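Local coordinates for excinuclease ABC, subunit A. (Deinococcus radiodurans, PDB 2VF7), which is a UvrA-family ABC protein that binds DNA, zinc and ADP, hydrolyses ATP and probably takes part in recognising damaged DNA for excision repair, at residues A[489-494]-A[768-773]; A[583-588]-A[742-747]. The protein carries 1 engineered substitution. All blocks are in the same frame, centred on the assembly; numbering follows the deposited sequence.

Contact 1 of 2, residues A[489-494]-A[768-773]; sequences RHTEPH and DVERLQ
Glu770 reaches out from helix 766-781 to meet Arg489 and Thr491 of the linker that runs from helix 480-487 to strand 502-510. The helix is the crossover of a parallel beta-alpha-beta unit of the ABC ATPase fold, joining strand 753-758 to strand 785-789. Its buried face, carrying Val769 and Leu772, packs inside the protein, Val769 against helix 793-796 and Leu772 on Val717. Glutamate suits the partly exposed flank, where a long acidic chain can bridge to a surface loop.

The closest packing is between a methyl and a carboxylate. Thr491 CG2 lies 3.4 Å from Glu770 OE2 and 3.7 Å from Glu770 CD, the two side chains reaching toward each other from their own segments. Straight from CG outward (chi2 -157°), the Glu770 chain carries its carboxylate to the loop. A beta-branched threonine serves well here, offering a compact methyl while tolerating an exposed position.

The charged side is looser. Arg489 NH2 and Glu770 OE2 form a long salt bridge at 3.6 Å; the oxygen stands well out of the guanidinium plane, so no N-H is aimed at it and the attraction is one of charge alone. The two planes are 30° apart. Better-defined bonds come from Tyr484, whose OH is hydrogen-bonded both to Arg489 NH2 and to Glu770 OE1, tying acid and base together through a third residue.

None of the touching residues is buried, and no direct hydrogen bond links the segments: even the backbone Thr491 N remains 3.9 Å from Glu770 OE1.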
ATOM      1  N   ARG A 489     -13.403  24.437 -40.408  1.00 75.62           N
ATOM      2  CA  ARG A 489     -13.032  23.284 -41.229  1.00 76.12           C
ATOM      3  C   ARG A 489     -14.211  22.341 -41.409  1.00 76.44           C
ATOM      4  O   ARG A 489     -14.623  21.659 -40.460  1.00 76.33           O
ATOM      5  CB  ARG A 489     -11.842  22.504 -40.654  1.00 75.98           C
ATOM      6  CG  ARG A 489     -10.483  23.103 -40.932  1.00 76.48           C
ATOM      7  CD  ARG A 489      -9.465  22.117 -41.557  1.00 77.81           C
ATOM      8  NE  ARG A 489      -9.617  20.701 -41.188  1.00 78.47           N
ATOM      9  CZ  ARG A 489      -8.662  19.772 -41.310  1.00 78.94           C
ATOM     10  NH1 ARG A 489      -7.455  20.089 -41.775  1.00 79.16           N
ATOM     11  NH2 ARG A 489      -8.906  18.515 -40.962  1.00 78.39           N
ATOM     12  N   HIS A 490     -14.751  22.326 -42.628  1.00 77.05           N
ATOM     13  CA  HIS A 490     -15.726  21.319 -43.056  1.00 77.63           C
ATOM     14  C   HIS A 490     -15.079  20.355 -44.037  1.00 77.60           C
ATOM     15  O   HIS A 490     -14.090  20.684 -44.704  1.00 77.58           O
ATOM     16  CB  HIS A 490     -16.908  21.942 -43.825  1.00 78.04           C
ATOM     17  CG  HIS A 490     -17.708  22.946 -43.057  1.00 79.03           C
ATOM     18  ND1 HIS A 490     -18.276  24.049 -43.661  1.00 79.94           N
ATOM     19  CD2 HIS A 490     -18.054  23.011 -41.750  1.00 79.55           C
ATOM     20  CE1 HIS A 490     -18.930  24.755 -42.755  1.00 80.31           C
ATOM     21  NE2 HIS A 490     -18.807  24.150 -41.587  1.00 80.38           N
ATOM     22  N   THR A 491     -15.657  19.164 -44.113  1.00 77.56           N
ATOM     23  CA  THR A 491     -15.693  18.419 -45.357  1.00 77.73           C
ATOM     24  C   THR A 491     -17.096  18.686 -45.876  1.00 77.49           C
ATOM     25  O   THR A 491     -18.075  18.492 -45.145  1.00 77.54           O
ATOM     26  CB  THR A 491     -15.484  16.911 -45.157  1.00 77.88           C
ATOM     27  OG1 THR A 491     -16.034  16.517 -43.893  1.00 78.19           O
ATOM     28  CG2 THR A 491     -13.992  16.561 -45.213  1.00 78.32           C
ATOM     29  N   GLU A 492     -17.191  19.159 -47.118  1.00 77.09           N
ATOM     30  CA  GLU A 492     -18.467  19.620 -47.670  1.00 76.77           C
ATOM     31  C   GLU A 492     -19.514  18.497 -47.746  1.00 76.02           C
ATOM     32  O   GLU A 492     -19.147  17.322 -47.741  1.00 76.08           O
ATOM     33  CB  GLU A 492     -18.259  20.348 -49.009  1.00 77.13           C
ATOM     34  CG  GLU A 492     -17.721  21.800 -48.865  1.00 78.36           C
ATOM     35  CD  GLU A 492     -18.736  22.794 -48.253  1.00 79.79           C
ATOM     36  OE1 GLU A 492     -19.044  22.694 -47.040  1.00 79.86           O
ATOM     37  OE2 GLU A 492     -19.203  23.699 -48.987  1.00 80.31           O
ATOM     38  N   PRO A 493     -20.818  18.862 -47.789  1.00 75.26           N
ATOM     39  CA  PRO A 493     -21.950  17.961 -47.495  1.00 74.56           C
ATOM     40  C   PRO A 493     -21.930  16.550 -48.110  1.00 73.85           C
ATOM     41  O   PRO A 493     -21.184  16.277 -49.057  1.00 73.64           O
ATOM     42  CB  PRO A 493     -23.159  18.748 -48.002  1.00 74.58           C
ATOM     43  CG  PRO A 493     -22.762  20.154 -47.832  1.00 75.01           C
ATOM     44  CD  PRO A 493     -21.294  20.217 -48.127  1.00 75.05           C
ATOM     45  N   HIS A 494     -22.765  15.675 -47.550  1.00 72.95           N
ATOM     46  CA  HIS A 494     -22.870  14.279 -47.970  1.00 72.05           C
ATOM     47  C   HIS A 494     -24.288  13.940 -48.452  1.00 70.99           C
ATOM     48  O   HIS A 494     -25.254  14.096 -47.694  1.00 71.12           O
ATOM     49  CB  HIS A 494     -22.465  13.353 -46.813  1.00 72.26           C
ATOM     50  CG  HIS A 494     -22.787  11.911 -47.053  1.00 72.80           C
ATOM     51  ND1 HIS A 494     -21.958  11.072 -47.769  1.00 73.25           N
ATOM     52  CD2 HIS A 494     -23.852  11.162 -46.681  1.00 72.78           C
ATOM     53  CE1 HIS A 494     -22.498   9.867 -47.825  1.00 73.20           C
ATOM     54  NE2 HIS A 494     -23.648   9.895 -47.172  1.00 72.98           N
ATOM     55  N   ASP A 768      -9.223  13.891 -37.139  1.00 59.01           N
ATOM     56  CA  ASP A 768      -9.006  12.463 -37.336  1.00 59.70           C
ATOM     57  C   ASP A 768     -10.245  11.820 -37.946  1.00 60.38           C
ATOM     58  O   ASP A 768     -10.129  10.936 -38.785  1.00 60.84           O
ATOM     59  CB  ASP A 768      -8.696  11.737 -36.014  1.00 59.70           C
ATOM     60  CG  ASP A 768      -7.311  12.068 -35.421  1.00 60.09           C
ATOM     61  OD1 ASP A 768      -6.318  12.298 -36.157  1.00 60.10           O
ATOM     62  OD2 ASP A 768      -7.214  12.051 -34.178  1.00 59.31           O
ATOM     63  N   VAL A 769     -11.431  12.244 -37.520  1.00 61.21           N
ATOM     64  CA  VAL A 769     -12.648  11.540 -37.904  1.00 61.91           C
ATOM     65  C   VAL A 769     -12.913  11.645 -39.399  1.00 62.80           C
ATOM     66  O   VAL A 769     -13.431  10.707 -39.998  1.00 63.36           O
ATOM     67  CB  VAL A 769     -13.898  11.881 -36.999  1.00 62.08           C
ATOM     68  CG1 VAL A 769     -13.570  12.880 -35.918  1.00 61.29           C
ATOM     69  CG2 VAL A 769     -15.117  12.323 -37.817  1.00 62.16           C
ATOM     70  N   GLU A 770     -12.508  12.764 -39.997  1.00 63.25           N
ATOM     71  CA  GLU A 770     -12.526  12.927 -41.442  1.00 64.26           C
ATOM     72  C   GLU A 770     -11.819  11.764 -42.169  1.00 63.90           C
ATOM     73  O   GLU A 770     -12.371  11.189 -43.115  1.00 64.11           O
ATOM     74  CB  GLU A 770     -11.911  14.277 -41.839  1.00 64.53           C
ATOM     75  CG  GLU A 770     -12.536  15.496 -41.132  1.00 65.43           C
ATOM     76  CD  GLU A 770     -12.359  16.821 -41.892  1.00 65.95           C
ATOM     77  OE1 GLU A 770     -13.036  17.808 -41.510  1.00 68.26           O
ATOM     78  OE2 GLU A 770     -11.550  16.895 -42.851  1.00 67.91           O
ATOM     79  N   ARG A 771     -10.615  11.419 -41.716  1.00 63.55           N
ATOM     80  CA  ARG A 771      -9.857  10.281 -42.251  1.00 63.43           C
ATOM     81  C   ARG A 771     -10.536   8.929 -41.972  1.00 63.02           C
ATOM     82  O   ARG A 771     -10.450   8.007 -42.789  1.00 63.49           O
ATOM     83  CB  ARG A 771      -8.419  10.282 -41.701  1.00 63.64           C
ATOM     84  CG  ARG A 771      -7.457   9.246 -42.333  1.00 64.41           C
ATOM     85  CD  ARG A 771      -6.253   8.899 -41.415  1.00 64.28           C
ATOM     86  NE  ARG A 771      -4.954   9.352 -41.929  1.00 67.50           N
ATOM     87  CZ  ARG A 771      -4.280   8.766 -42.928  1.00 68.83           C
ATOM     88  NH1 ARG A 771      -4.789   7.712 -43.562  1.00 69.98           N
ATOM     89  NH2 ARG A 771      -3.102   9.241 -43.321  1.00 67.46           N
ATOM     90  N   LEU A 772     -11.202   8.802 -40.826  1.00 62.13           N
ATOM     91  CA  LEU A 772     -11.909   7.565 -40.482  1.00 61.69           C
ATOM     92  C   LEU A 772     -13.162   7.366 -41.354  1.00 61.23           C
ATOM     93  O   LEU A 772     -13.429   6.261 -41.837  1.00 60.63           O
ATOM     94  CB  LEU A 772     -12.284   7.555 -38.986  1.00 62.13           C
ATOM     95  CG  LEU A 772     -12.728   6.284 -38.235  1.00 62.02           C
ATOM     96  CD1 LEU A 772     -14.177   5.925 -38.505  1.00 62.71           C
ATOM     97  CD2 LEU A 772     -11.801   5.093 -38.512  1.00 62.20           C
ATOM     98  N   GLN A 773     -13.916   8.450 -41.537  1.00 60.52           N
ATOM     99  CA  GLN A 773     -15.162   8.453 -42.304  1.00 59.94           C
ATOM    100  C   GLN A 773     -14.993   8.044 -43.787  1.00 58.98           C
ATOM    101  O   GLN A 773     -15.888   7.414 -44.363  1.00 59.00           O
ATOM    102  CB  GLN A 773     -15.831   9.827 -42.180  1.00 59.96           C
ATOM    103  CG  GLN A 773     -17.287   9.874 -42.630  1.00 62.33           C
ATOM    104  CD  GLN A 773     -18.288   9.561 -41.517  1.00 64.19           C
ATOM    105  OE1 GLN A 773     -19.024   8.569 -41.587  1.00 65.37           O
ATOM    106  NE2 GLN A 773     -18.343  10.424 -40.507  1.00 64.39           N
TER

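Contact 2 of 2, residues A[583-588]-A[742-747]; sequences ITRLVR and ATELRR. Engineered in segment 742-747: Arg746 (natural residue Gln).
Arg585 and Glu744 form a salt bridge between the edge strand 585-589 of the second ABC ATPase sheet and the C-terminal end of helix 733-743, the helix that begins within the LSGGE signature sequence of the ABC family. One charged hydrogen bond carries the polar part. Arg585 NH2 donates to Glu744 OE1 at 3.0 Å with an N-H...O angle of 168°, the oxygen lying at the guanidinium edge and only 7° out of its plane. The donor meets OE1 nearly along the C-O bond direction. Both chains bend to arrive there, Arg585 at chi3 and Glu744 at chi2; arginine has the length to span the gap from strand to helix.

Nonpolar contact comes from Val587, two residues along the strand and on the same side. Its CG2 sits 3.3 Å above one face of the Arg585 guanidinium, offset toward the rim, while CG1 packs against Glu744 CG at 3.8 Å. A buried valine fits a beta strand and turns one methyl to the aliphatic CG of Glu744 and the other to the guanidinium face. A leucine in place of Arg585 would probably leave the Glu744 carboxylate without its cationic mate and Val587 CG2 without the flat group beneath it.

Arg585 and Val587 make backbone hydrogen bonds to Val754 of the neighbouring strand, while the side-chain OH of Tyr755, on that same strand, is hydrogen-bonded to Glu744 O.

A second arginine brings like charge near without touching, Arg747 NH1 standing 4.8 Å from Arg585 NH1.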
ATOM      1  N   ILE A 583     -27.823 -10.659 -46.356  1.00 61.97           N
ATOM      2  CA  ILE A 583     -26.836 -10.612 -45.270  1.00 62.31           C
ATOM      3  C   ILE A 583     -26.151 -11.962 -45.031  1.00 62.64           C
ATOM      4  O   ILE A 583     -26.801 -12.967 -44.715  1.00 62.78           O
ATOM      5  CB  ILE A 583     -27.434 -10.081 -43.944  1.00 62.23           C
ATOM      6  CG1 ILE A 583     -28.151  -8.754 -44.173  1.00 61.96           C
ATOM      7  CG2 ILE A 583     -26.326  -9.897 -42.895  1.00 62.90           C
ATOM      8  CD1 ILE A 583     -28.799  -8.167 -42.916  1.00 62.35           C
ATOM      9  N   THR A 584     -24.829 -11.954 -45.172  1.00 62.95           N
ATOM     10  CA  THR A 584     -24.008 -13.155 -45.116  1.00 63.25           C
ATOM     11  C   THR A 584     -23.277 -13.253 -43.782  1.00 63.43           C
ATOM     12  O   THR A 584     -23.337 -14.280 -43.097  1.00 63.68           O
ATOM     13  CB  THR A 584     -22.979 -13.153 -46.263  1.00 63.17           C
ATOM     14  OG1 THR A 584     -23.668 -13.062 -47.517  1.00 63.11           O
ATOM     15  CG2 THR A 584     -22.130 -14.421 -46.240  1.00 63.60           C
ATOM     16  N   ARG A 585     -22.583 -12.178 -43.428  1.00 63.52           N
ATOM     17  CA  ARG A 585     -21.805 -12.128 -42.203  1.00 63.50           C
ATOM     18  C   ARG A 585     -22.226 -10.988 -41.283  1.00 63.21           C
ATOM     19  O   ARG A 585     -22.688  -9.939 -41.734  1.00 63.14           O
ATOM     20  CB  ARG A 585     -20.327 -11.957 -42.525  1.00 63.53           C
ATOM     21  CG  ARG A 585     -19.658 -13.175 -43.088  1.00 64.81           C
ATOM     22  CD  ARG A 585     -18.190 -13.169 -42.691  1.00 66.81           C
ATOM     23  NE  ARG A 585     -17.536 -11.892 -42.987  1.00 67.79           N
ATOM     24  CZ  ARG A 585     -16.479 -11.418 -42.333  1.00 68.90           C
ATOM     25  NH1 ARG A 585     -15.949 -12.099 -41.323  1.00 69.29           N
ATOM     26  NH2 ARG A 585     -15.958 -10.247 -42.678  1.00 69.44           N
ATOM     27  N   LEU A 586     -22.058 -11.239 -39.989  1.00 62.88           N
ATOM     28  CA  LEU A 586     -22.098 -10.237 -38.947  1.00 62.66           C
ATOM     29  C   LEU A 586     -20.653 -10.016 -38.524  1.00 62.61           C
ATOM     30  O   LEU A 586     -19.916 -10.963 -38.270  1.00 62.25           O
ATOM     31  CB  LEU A 586     -22.938 -10.766 -37.772  1.00 62.69           C
ATOM     32  CG  LEU A 586     -23.192 -10.086 -36.415  1.00 62.27           C
ATOM     33  CD1 LEU A 586     -22.039 -10.259 -35.449  1.00 62.85           C
ATOM     34  CD2 LEU A 586     -23.603  -8.623 -36.529  1.00 62.42           C
ATOM     35  N   VAL A 587     -20.243  -8.757 -38.480  1.00 62.93           N
ATOM     36  CA  VAL A 587     -18.955  -8.388 -37.902  1.00 62.78           C
ATOM     37  C   VAL A 587     -19.198  -7.302 -36.863  1.00 62.79           C
ATOM     38  O   VAL A 587     -19.692  -6.234 -37.197  1.00 62.62           O
ATOM     39  CB  VAL A 587     -17.969  -7.885 -38.977  1.00 62.55           C
ATOM     40  CG1 VAL A 587     -16.795  -7.168 -38.331  1.00 62.66           C
ATOM     41  CG2 VAL A 587     -17.490  -9.038 -39.826  1.00 62.14           C
ATOM     42  N   ARG A 588     -18.879  -7.580 -35.605  1.00 62.99           N
ATOM     43  CA  ARG A 588     -19.020  -6.557 -34.588  1.00 64.06           C
ATOM     44  C   ARG A 588     -17.655  -6.002 -34.200  1.00 64.12           C
ATOM     45  O   ARG A 588     -16.696  -6.748 -34.037  1.00 64.00           O
ATOM     46  CB  ARG A 588     -19.821  -7.052 -33.373  1.00 64.21           C
ATOM     47  CG  ARG A 588     -19.002  -7.626 -32.213  1.00 66.46           C
ATOM     48  CD  ARG A 588     -19.716  -7.439 -30.875  1.00 68.20           C
ATOM     49  NE  ARG A 588     -20.057  -6.036 -30.643  1.00 70.01           N
ATOM     50  CZ  ARG A 588     -20.421  -5.524 -29.468  1.00 71.10           C
ATOM     51  NH1 ARG A 588     -20.494  -6.297 -28.386  1.00 70.29           N
ATOM     52  NH2 ARG A 588     -20.708  -4.226 -29.383  1.00 71.01           N
ATOM     53  N   ALA A 742      -9.352  -2.364 -39.183  1.00 52.54           N
ATOM     54  CA  ALA A 742      -8.422  -2.494 -40.304  1.00 53.18           C
ATOM     55  C   ALA A 742      -8.232  -3.952 -40.697  1.00 53.94           C
ATOM     56  O   ALA A 742      -8.100  -4.277 -41.883  1.00 53.67           O
ATOM     57  CB  ALA A 742      -7.094  -1.841 -39.990  1.00 52.43           C
ATOM     58  N   THR A 743      -8.244  -4.823 -39.686  1.00 55.19           N
ATOM     59  CA  THR A 743      -8.193  -6.270 -39.883  1.00 55.95           C
ATOM     60  C   THR A 743      -9.388  -6.734 -40.713  1.00 56.72           C
ATOM     61  O   THR A 743      -9.268  -7.660 -41.513  1.00 56.50           O
ATOM     62  CB  THR A 743      -8.136  -7.024 -38.535  1.00 55.78           C
ATOM     63  OG1 THR A 743      -7.145  -6.422 -37.694  1.00 56.98           O
ATOM     64  CG2 THR A 743      -7.770  -8.482 -38.734  1.00 55.58           C
ATOM     65  N   GLU A 744     -10.527  -6.069 -40.534  1.00 57.77           N
ATOM     66  CA  GLU A 744     -11.754  -6.372 -41.295  1.00 58.79           C
ATOM     67  C   GLU A 744     -11.992  -5.506 -42.539  1.00 59.38           C
ATOM     68  O   GLU A 744     -12.999  -5.682 -43.222  1.00 59.63           O
ATOM     69  CB  GLU A 744     -12.982  -6.269 -40.381  1.00 58.74           C
ATOM     70  CG  GLU A 744     -13.091  -7.366 -39.354  1.00 59.37           C
ATOM     71  CD  GLU A 744     -13.156  -8.727 -39.987  1.00 60.57           C
ATOM     72  OE1 GLU A 744     -13.822  -8.876 -41.043  1.00 61.27           O
ATOM     73  OE2 GLU A 744     -12.538  -9.653 -39.431  1.00 61.51           O
ATOM     74  N   LEU A 745     -11.085  -4.578 -42.837  1.00 60.24           N
ATOM     75  CA  LEU A 745     -11.293  -3.635 -43.942  1.00 61.19           C
ATOM     76  C   LEU A 745     -11.030  -4.230 -45.332  1.00 62.08           C
ATOM     77  O   LEU A 745     -11.847  -4.065 -46.236  1.00 62.11           O
ATOM     78  CB  LEU A 745     -10.461  -2.370 -43.742  1.00 61.19           C
ATOM     79  CG  LEU A 745     -11.237  -1.049 -43.726  1.00 61.76           C
ATOM     80  CD1 LEU A 745     -12.360  -1.098 -42.696  1.00 60.91           C
ATOM     81  CD2 LEU A 745     -10.320   0.148 -43.451  1.00 60.97           C
ATOM     82  N   ARG A 746      -9.897  -4.907 -45.510  1.00 63.10           N
ATOM     83  CA  ARG A 746      -9.588  -5.548 -46.805  1.00 64.40           C
ATOM     84  C   ARG A 746     -10.238  -6.928 -47.039  1.00 64.69           C
ATOM     85  O   ARG A 746     -10.320  -7.384 -48.187  1.00 65.05           O
ATOM     86  CB  ARG A 746      -8.069  -5.601 -47.063  1.00 64.31           C
ATOM     87  CG  ARG A 746      -7.553  -4.457 -47.940  1.00 64.88           C
ATOM     88  CD  ARG A 746      -6.099  -4.638 -48.398  1.00 64.84           C
ATOM     89  NE  ARG A 746      -5.882  -5.857 -49.199  1.00 66.95           N
ATOM     90  CZ  ARG A 746      -6.305  -6.050 -50.451  1.00 67.27           C
ATOM     91  NH1 ARG A 746      -7.006  -5.116 -51.089  1.00 68.17           N
ATOM     92  NH2 ARG A 746      -6.036  -7.195 -51.068  1.00 68.27           N
ATOM     93  N   ARG A 747     -10.706  -7.579 -45.968  1.00 65.17           N
ATOM     94  CA  ARG A 747     -11.448  -8.849 -46.095  1.00 65.55           C
ATOM     95  C   ARG A 747     -12.806  -8.619 -46.763  1.00 65.76           C
ATOM     96  O   ARG A 747     -13.373  -9.546 -47.355  1.00 65.87           O
ATOM     97  CB  ARG A 747     -11.675  -9.549 -44.741  1.00 65.54           C
ATOM     98  CG  ARG A 747     -10.504  -9.579 -43.762  1.00 65.45           C
ATOM     99  CD  ARG A 747     -10.933 -10.236 -42.436  1.00 65.57           C
ATOM    100  NE  ARG A 747     -10.263 -11.516 -42.198  1.00 67.97           N
ATOM    101  CZ  ARG A 747     -10.644 -12.697 -42.698  1.00 68.31           C
ATOM    102  NH1 ARG A 747     -11.724 -12.798 -43.471  1.00 68.38           N
ATOM    103  NH2 ARG A 747      -9.938 -13.789 -42.415  1.00 66.74           N
TER

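How the contacts relate
Three of the four segments belong to the ABC ATPase region built round strands 585-589 and 753-758; the fourth, 489-494, is in the loop leading to strand 502-510. The contacts have centres 23 Å apart and nearest atoms about 7 Å apart, so they do not touch. Along the chain the order is 489-494, 583-588, 742-747, 768-773: contact 2 is nested inside the loop closed by contact 1. Strand 753-758 connects them. It pairs with strand 585-589 of contact 2 and leads on to helix 766-781 of contact 1. Contact 1 ties the loop after helix 480-487 to this helix, whereas contact 2 joins the sheet's edge to the signature helix. Both lie away from the nucleotide and zinc sites.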